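Local coordinates for protein (superoxide dismutase) (Aquifex pyrophilus, PDB 1COJ), which converts superoxide radicals into hydrogen peroxide and oxygen with one iron ion per subunit, as a homotetramer in a hyperthermophilic bacterium, at the interface of chains A and B. Sequence-based numbering; all coordinates share one arbitrary frame. Chains: chain A/B, Protein (superoxide dismutase).

Contact 1: the interface of chains A and B. Residues chain A 143, 150-153; chain B 72, 75-76, 149.
A:Tyr151 and B:Asn149 meet through their backbones in this subunit interface of an iron/manganese-family superoxide dismutase: A:Tyr151 N donates to B:Asn149 O at 2.9 Å. The close-fitting, polar part gathers around that bond. The ring of A:Tyr151 lies alongside the B:Asn149 side chain, both pointing the same way, their planes 41° apart. At the ring edge, A:Tyr151 CD2 packs 3.8 Å from the amide carbon B:Asn149 CG. A:Val150 CG1 covers one ring face. The amide is steadied from its own side, since the hydroxyl B:Thr72 OG1 reaches a lone pair of B:Asn149 OD1 at 3.1 Å. With OG1 set between backbone N and carbonyl (chi1 63°), the methyl B:Thr72 CG2 is left to press on the chain A loop, 3.5 Å from A:Tyr151 O. Behind this loop, A:Asn143 acts as a second-shell clamp: A:Asn143 ND2 donates almost straight to A:Tyr151 O at 3.0 Å, while its OD1 accepts from A:Leu153 N. The A:Leu153 end is broad but apolar and more widely spaced. A:Leu153 CD2 rests 3.9 Å from B:Met76 CE, whose bent chain folds back beside it, and B:Tyr75 CD2 lies 4.2 Å from A:Leu153 CD2. Contact is thin at A:Asn143 and A:Asn152, which bury little surface.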
# COMPACT_ATOMS: atom_id res chain seq x y z
N ASN A 143 -14.30 2.59 10.45
CA ASN A 143 -13.38 2.38 9.34
C ASN A 143 -12.00 2.93 9.71
O ASN A 143 -11.84 4.12 9.98
CB ASN A 143 -13.94 3.12 8.11
CG ASN A 143 -13.08 2.97 6.85
OD1 ASN A 143 -13.22 3.76 5.92
ND2 ASN A 143 -12.23 1.94 6.80
N VAL A 150 -5.68 5.10 2.10
CA VAL A 150 -5.48 3.65 2.19
C VAL A 150 -6.45 3.02 3.18
O VAL A 150 -6.39 3.30 4.38
CB VAL A 150 -4.02 3.30 2.58
CG1 VAL A 150 -3.86 1.80 2.76
CG2 VAL A 150 -3.06 3.78 1.50
N TYR A 151 -7.32 2.16 2.65
CA TYR A 151 -8.36 1.41 3.38
C TYR A 151 -9.70 2.13 3.54
O TYR A 151 -10.60 1.65 4.25
CB TYR A 151 -7.85 0.88 4.73
CG TYR A 151 -6.63 -0.01 4.63
CD1 TYR A 151 -5.70 -0.09 5.68
CD2 TYR A 151 -6.37 -0.76 3.48
CE1 TYR A 151 -4.55 -0.89 5.58
CE2 TYR A 151 -5.23 -1.56 3.36
CZ TYR A 151 -4.32 -1.61 4.41
OH TYR A 151 -3.16 -2.36 4.28
N ASN A 152 -9.84 3.27 2.87
CA ASN A 152 -11.08 4.05 2.93
C ASN A 152 -12.19 3.24 2.30
O ASN A 152 -11.99 2.64 1.24
CB ASN A 152 -10.98 5.35 2.11
CG ASN A 152 -9.72 6.14 2.38
OD1 ASN A 152 -8.61 5.64 2.25
ND2 ASN A 152 -9.88 7.41 2.71
N LEU A 153 -13.36 3.23 2.93
CA LEU A 153 -14.50 2.54 2.35
C LEU A 153 -15.22 3.51 1.41
O LEU A 153 -15.47 4.67 1.77
CB LEU A 153 -15.47 2.07 3.44
CG LEU A 153 -15.05 0.89 4.32
CD1 LEU A 153 -16.09 0.70 5.41
CD2 LEU A 153 -14.91 -0.38 3.50
N THR B 72 -12.07 -4.33 5.06
CA THR B 72 -12.26 -3.35 4.00
C THR B 72 -11.98 -3.97 2.63
O THR B 72 -12.67 -3.67 1.66
CB THR B 72 -11.37 -2.08 4.18
OG1 THR B 72 -9.99 -2.43 4.11
CG2 THR B 72 -11.65 -1.41 5.51
N TYR B 75 -15.08 -6.49 2.00
CA TYR B 75 -16.36 -5.81 1.87
C TYR B 75 -16.40 -5.02 0.57
O TYR B 75 -17.42 -5.02 -0.13
CB TYR B 75 -16.64 -4.90 3.06
CG TYR B 75 -18.03 -4.33 3.06
CD1 TYR B 75 -19.16 -5.16 3.04
CD2 TYR B 75 -18.24 -2.95 3.07
CE1 TYR B 75 -20.45 -4.63 3.02
CE2 TYR B 75 -19.52 -2.41 3.05
CZ TYR B 75 -20.62 -3.25 3.02
OH TYR B 75 -21.89 -2.71 2.99
N MET B 76 -15.31 -4.33 0.25
CA MET B 76 -15.26 -3.56 -0.99
C MET B 76 -15.28 -4.53 -2.17
O MET B 76 -15.86 -4.23 -3.21
CB MET B 76 -14.02 -2.67 -1.04
CG MET B 76 -14.15 -1.40 -0.20
SD MET B 76 -15.42 -0.27 -0.81
CE MET B 76 -16.86 -0.76 0.16
N ASN B 149 -9.47 -1.92 -1.78
CA ASN B 149 -9.37 -0.98 -0.67
C ASN B 149 -8.16 -0.03 -0.70
O ASN B 149 -7.68 0.40 0.36
CB ASN B 149 -9.37 -1.76 0.66
CG ASN B 149 -8.18 -2.73 0.80
OD1 ASN B 149 -7.97 -3.31 1.86
ND2 ASN B 149 -7.40 -2.88 -0.25

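Contact 2: the interface of chains A and B. Residues chain A 124-126, 146; chain B 59, 65, 68-69.
B:Arg65 reaches across to A:Asp146 in a salt bridge made of two hydrogen bonds, end-on, a charged link across the subunit interface. The guanidinium and carboxylate are nearly coplanar, 5° apart: B:Arg65 NH2 meets A:Asp146 OD1 at 2.8 Å and B:Arg65 NH1 meets A:Asp146 OD2 at 3.0 Å, each on a syn lone pair. B:Arg65 NH1 also donates, in the carbonyl plane, to A:Ala124 O at 3.0 Å. With CG anti to the backbone N (chi1 173°) and the chain extended, the head carries across to these acceptors. A:Arg126 N donates to A:Asp146 OD2, bracing the carboxylate. A second arginine grips side-on: A:Arg126 NE and NH2 both hold B:Gln59 O. The two guanidinium groups stack, 8° apart, with B:Arg65 NH2 3.3 Å from A:Arg126 CZ; the carboxylate and carbonyls probably temper the like charges. Apolar packing flanks this, B:Lys68 CB meeting the ring edge at A:Phe125 CZ, 3.5 Å, and B:Val69 CG2 touching A:Phe125 CE1. A leucine in place of B:Arg65 would probably leave A:Asp146 without its cross-chain charge mate. The site joins B helix 63-86 and the loop before it to the end of A helix 111-124, the residues after it, and the loop after A strand 139-145.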
# COMPACT_ATOMS: atom_id res chain seq x y z
N ALA A 124 -5.19 0.87 16.62
CA ALA A 124 -4.81 -0.14 15.63
C ALA A 124 -4.41 0.40 14.26
O ALA A 124 -3.74 -0.30 13.50
CB ALA A 124 -5.94 -1.16 15.46
N PHE A 125 -4.82 1.63 13.94
CA PHE A 125 -4.50 2.21 12.64
C PHE A 125 -3.48 3.32 12.58
O PHE A 125 -3.37 4.16 13.46
CB PHE A 125 -5.78 2.54 11.87
CG PHE A 125 -6.48 1.31 11.40
CD1 PHE A 125 -6.20 0.77 10.14
CD2 PHE A 125 -7.35 0.63 12.24
CE1 PHE A 125 -6.76 -0.44 9.75
CE2 PHE A 125 -7.91 -0.58 11.87
CZ PHE A 125 -7.62 -1.11 10.62
N ARG A 126 -2.71 3.29 11.49
CA ARG A 126 -1.61 4.21 11.27
C ARG A 126 -1.95 5.58 10.69
O ARG A 126 -1.08 6.45 10.63
CB ARG A 126 -0.56 3.52 10.41
CG ARG A 126 -0.15 2.16 10.98
CD ARG A 126 0.62 1.30 9.99
NE ARG A 126 0.85 -0.03 10.56
CZ ARG A 126 1.33 -1.08 9.88
NH1 ARG A 126 1.64 -0.97 8.60
NH2 ARG A 126 1.48 -2.24 10.50
N ASP A 146 -4.88 3.46 7.07
CA ASP A 146 -3.45 3.49 7.35
C ASP A 146 -2.78 4.74 6.79
O ASP A 146 -1.61 5.01 7.07
CB ASP A 146 -2.76 2.23 6.83
CG ASP A 146 -2.58 1.17 7.90
OD1 ASP A 146 -2.00 0.12 7.60
OD2 ASP A 146 -3.02 1.40 9.05
N GLN B 59 -1.10 -0.96 16.39
CA GLN B 59 -0.84 -0.71 14.97
C GLN B 59 0.29 -1.50 14.33
O GLN B 59 0.40 -1.52 13.11
CB GLN B 59 -0.62 0.79 14.72
CG GLN B 59 0.62 1.37 15.37
CD GLN B 59 1.01 2.73 14.80
OE1 GLN B 59 2.17 3.13 14.88
NE2 GLN B 59 0.05 3.44 14.22
N ARG B 65 -6.59 -5.48 14.56
CA ARG B 65 -6.12 -4.70 13.43
C ARG B 65 -6.21 -5.44 12.10
O ARG B 65 -6.81 -4.95 11.15
CB ARG B 65 -4.67 -4.24 13.64
CG ARG B 65 -4.09 -3.56 12.40
CD ARG B 65 -2.60 -3.30 12.50
NE ARG B 65 -2.02 -3.20 11.17
CZ ARG B 65 -2.11 -2.14 10.38
NH1 ARG B 65 -2.76 -1.05 10.78
NH2 ARG B 65 -1.65 -2.20 9.14
N LYS B 68 -9.70 -5.90 10.80
CA LYS B 68 -10.27 -4.66 10.29
C LYS B 68 -9.67 -4.28 8.94
O LYS B 68 -10.36 -3.72 8.08
CB LYS B 68 -10.08 -3.52 11.30
CG LYS B 68 -10.84 -3.70 12.60
CD LYS B 68 -12.35 -3.70 12.38
CE LYS B 68 -12.85 -2.35 11.86
NZ LYS B 68 -14.33 -2.31 11.72
N VAL B 69 -8.39 -4.58 8.75
CA VAL B 69 -7.71 -4.29 7.49
C VAL B 69 -8.36 -5.09 6.37
O VAL B 69 -8.83 -4.53 5.38
CB VAL B 69 -6.20 -4.63 7.55
CG1 VAL B 69 -5.58 -4.53 6.16
CG2 VAL B 69 -5.47 -3.68 8.50

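Contact 3: the interface of chains A and B. Residues chain A 123-125, 177; chain B 58-59.
A:Met123 O, in the last turn of A helix 111-124, and B:Gln59 N, in a B loop, are joined through water 1 in this iron/manganese-family superoxide dismutase interface. The water sits 2.8 Å from the carbonyl oxygen A:Met123 O and 3.0 Å from the amide nitrogen B:Gln59 N. The N-H of B:Gln59 points at the water, nearly straight at 170°. The direct gap from B:Gln59 N to A:Met123 O is 3.1 Å, yet the N-H is turned away from that oxygen, making the water the real link. The side chain of B:Gln59 takes a different path. Its CG lies between backbone N and carbonyl (chi1 66°), and the extended chain beyond it carries the amide over to A:Arg177, the first residue of A helix 177-186. The amide and guanidinium planes stand 85° apart. As modelled, B:Gln59 NE2 faces A:Arg177 NH2 at 2.9 Å, donor against donor, so the pairing is doubtful; exchanging the amide N and O would put an acceptor there. A:Arg177 arrives with a bend at chi3, and its NH1 makes a weak bond to A:Phe125 O, giving the guanidinium some hold on its own chain. B:Asn58 contributes mainly backbone, its carbonyl carbon B:Asn58 C lying 3.6 Å from A:Met123 O.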
# COMPACT_ATOMS: atom_id res chain seq x y z
N MET A 123 -6.10 3.08 17.97
CA MET A 123 -4.84 2.48 18.41
C MET A 123 -4.30 1.48 17.39
O MET A 123 -3.09 1.26 17.31
CB MET A 123 -5.04 1.76 19.76
CG MET A 123 -5.15 2.69 20.97
SD MET A 123 -3.67 3.70 21.21
CE MET A 123 -2.51 2.50 21.75
N ALA A 124 -5.19 0.87 16.62
CA ALA A 124 -4.81 -0.14 15.63
C ALA A 124 -4.41 0.40 14.26
O ALA A 124 -3.74 -0.30 13.50
CB ALA A 124 -5.94 -1.16 15.46
N PHE A 125 -4.82 1.63 13.94
CA PHE A 125 -4.50 2.21 12.64
C PHE A 125 -3.48 3.32 12.58
O PHE A 125 -3.37 4.16 13.46
CB PHE A 125 -5.78 2.54 11.87
CG PHE A 125 -6.48 1.31 11.40
CD1 PHE A 125 -6.20 0.77 10.14
CD2 PHE A 125 -7.35 0.63 12.24
CE1 PHE A 125 -6.76 -0.44 9.75
CE2 PHE A 125 -7.91 -0.58 11.87
CZ PHE A 125 -7.62 -1.11 10.62
N ARG A 177 -0.06 7.70 22.41
CA ARG A 177 -1.32 7.93 21.70
C ARG A 177 -2.59 7.88 22.57
O ARG A 177 -3.49 8.69 22.38
CB ARG A 177 -1.44 6.96 20.52
CG ARG A 177 -2.62 7.25 19.60
CD ARG A 177 -2.68 6.30 18.42
NE ARG A 177 -1.55 6.46 17.50
CZ ARG A 177 -1.36 5.72 16.42
NH1 ARG A 177 -2.23 4.76 16.09
NH2 ARG A 177 -0.29 5.92 15.65
N ASN B 58 -3.29 -2.74 18.52
CA ASN B 58 -1.95 -2.20 18.31
C ASN B 58 -1.71 -2.07 16.80
O ASN B 58 -2.05 -2.98 16.04
CB ASN B 58 -0.93 -3.13 18.96
CG ASN B 58 0.49 -2.61 18.83
OD1 ASN B 58 1.15 -2.85 17.82
ND2 ASN B 58 0.95 -1.90 19.84
N GLN B 59 -1.10 -0.96 16.39
CA GLN B 59 -0.84 -0.71 14.97
C GLN B 59 0.29 -1.50 14.33
O GLN B 59 0.40 -1.52 13.11
CB GLN B 59 -0.62 0.79 14.72
CG GLN B 59 0.62 1.37 15.37
CD GLN B 59 1.01 2.73 14.80
OE1 GLN B 59 2.17 3.13 14.88
NE2 GLN B 59 0.05 3.44 14.22
O HOH W 1 -0.56 1.17 18.44

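Contact 2 and contact 3 are neighbours, their C-alpha centres about 6 Å apart, and they share A:Ala124, A:Phe125 and B:Gln59. The centre of contact 1 lies about 11 Å from that of contact 2 and 17 Å from that of contact 3. B helix 63-86 runs through contact 1 and contact 2, and it goes on to carry the iron ligand B:His81. The patches probably belong to one seam, in which chain A meets that helix, the loop before it and, in contact 1, the B loop carrying B:Asn149. Two-fold symmetry repeats the seam with the chains exchanged, pairing two subunits within the homotetramer, and it may contribute to heat stability.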